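Local coordinates for 6-phosphogluconate dehydratase (Shewanella oneidensis, PDB 2GP4), which catalyses the dehydration of 6-phosphogluconate to 2-keto-3-deoxy-6-phosphogluconate, probably with an iron-sulfur cluster that is absent from this apo form, at residues M142-S145 against L146-R149. Sequence-based numbering, arbitrary orientation.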
loop_
_atom_site.group_PDB
_atom_site.type_symbol
_atom_site.label_atom_id
_atom_site.label_comp_id
_atom_site.label_asym_id
_atom_site.label_seq_id
_atom_site.Cartn_x
_atom_site.Cartn_y
_atom_site.Cartn_z
HETATM N N MSE A 142 12.844 -5.237 12.188
HETATM C CA MSE A 142 11.640 -5.357 11.369
HETATM C C MSE A 142 10.374 -5.082 12.204
HETATM O O MSE A 142 9.335 -4.702 11.666
HETATM C CB MSE A 142 11.617 -6.733 10.677
HETATM C CG MSE A 142 10.397 -7.032 9.811
HETATM SE SE MSE A 142 10.049 -5.708 8.408
HETATM C CE MSE A 142 8.139 -5.471 8.714
ATOM N N GLU A 143 10.486 -5.235 13.524
ATOM C CA GLU A 143 9.381 -4.940 14.449
ATOM C C GLU A 143 9.147 -3.433 14.667
ATOM O O GLU A 143 8.213 -3.049 15.367
ATOM C CB GLU A 143 9.576 -5.673 15.786
ATOM C CG GLU A 143 9.342 -7.187 15.707
ATOM C CD GLU A 143 9.741 -7.951 16.972
ATOM O OE1 GLU A 143 9.826 -7.344 18.066
ATOM O OE2 GLU A 143 9.960 -9.179 16.873
ATOM N N LEU A 144 9.988 -2.595 14.057
ATOM C CA LEU A 144 9.836 -1.134 14.103
ATOM C C LEU A 144 9.373 -0.524 12.773
ATOM O O LEU A 144 9.120 0.684 12.690
ATOM C CB LEU A 144 11.154 -0.464 14.519
ATOM C CG LEU A 144 11.779 -0.736 15.890
ATOM C CD1 LEU A 144 13.000 0.156 16.087
ATOM C CD2 LEU A 144 10.771 -0.536 17.020
ATOM N N SER A 145 9.274 -1.361 11.744
ATOM C CA SER A 145 8.972 -0.928 10.386
ATOM C C SER A 145 7.629 -0.202 10.239
ATOM O O SER A 145 7.554 0.862 9.625
ATOM C CB SER A 145 9.044 -2.123 9.438
ATOM O OG SER A 145 8.430 -1.830 8.197
ATOM N N LEU A 146 6.575 -0.785 10.793
ATOM C CA LEU A 146 5.270 -0.151 10.775
ATOM C C LEU A 146 5.302 1.101 11.657
ATOM O O LEU A 146 4.802 2.160 11.267
ATOM C CB LEU A 146 4.205 -1.120 11.286
ATOM C CG LEU A 146 2.721 -0.924 10.949
ATOM C CD1 LEU A 146 1.910 -1.180 12.208
ATOM C CD2 LEU A 146 2.368 0.445 10.356
ATOM N N LEU A 147 5.905 0.963 12.838
ATOM C CA LEU A 147 6.011 2.043 13.794
ATOM C C LEU A 147 6.775 3.252 13.264
ATOM O O LEU A 147 6.507 4.379 13.688
ATOM C CB LEU A 147 6.661 1.539 15.083
ATOM C CG LEU A 147 5.746 0.814 16.072
ATOM C CD1 LEU A 147 6.570 -0.008 17.039
ATOM C CD2 LEU A 147 4.849 1.811 16.811
ATOM N N SER A 148 7.719 3.023 12.349
ATOM C CA SER A 148 8.494 4.116 11.752
ATOM C C SER A 148 7.662 5.040 10.856
ATOM O O SER A 148 8.021 6.199 10.661
ATOM C CB SER A 148 9.693 3.580 10.969
ATOM O OG SER A 148 9.271 2.846 9.835
ATOM N N ARG A 149 6.566 4.521 10.308
ATOM C CA ARG A 149 5.614 5.355 9.573
ATOM C C ARG A 149 5.047 6.436 10.487
ATOM O O ARG A 149 4.971 7.600 10.100
ATOM C CB ARG A 149 4.474 4.521 8.981
ATOM C CG ARG A 149 3.419 5.355 8.261
ATOM C CD ARG A 149 2.167 4.550 7.990
ATOM N NE ARG A 149 1.335 4.402 9.184
ATOM C CZ ARG A 149 0.237 3.652 9.256
ATOM N NH1 ARG A 149 -0.183 2.950 8.205
ATOM N NH2 ARG A 149 -0.441 3.596 10.396
HETATM O O HOH W 1 6.720 -3.699 11.327
HETATM O O HOH W 2 6.378 -1.747 13.827
#
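Leu144 and Ser148 are joined by a backbone bond that spans four residues, Ser148 N to Leu144 O at 2.7 Å, where a short 3-10 segment gives way to the first turn of helix 145-160 in the N-terminal domain. Ser145 N makes a weak bond to Met142 O, and two waters link the amides of Leu146 and Leu147 to the carbonyls four residues earlier: one joins Met142 O to Leu146 N, the other Glu143 O to Leu147 N, with Leu147 N 2.9 Å from the water oxygen. Serine suits position 148 because its hydroxyl can turn back on the helix backbone. With Ser148 OG set between its own N and carbonyl carbon (chi1 67°), Ser148 OG donates to Ser145 O at 2.6 Å, tilted 34° from that carbonyl's plane. Replacing Ser148 by alanine removes OG, and Ser145 O would probably lose its side-chain partner. The leucines supply apolar contact: Leu144 CD2 meets Leu147 CD1 at 4.2 Å, and Leu147 also packs on Leu607 and Arg608 of helix 605-609. The carboxylate of Glu143 forms a salt bridge with Arg601 through OE1, a role suited to an acidic residue. Within the helix, Leu146 packs against Arg149, whose guanidinium bonds to Gly617 O and His326 ND1; Leu146 CD2 sits over the centre of one guanidinium face, 4.0 Å above its plane.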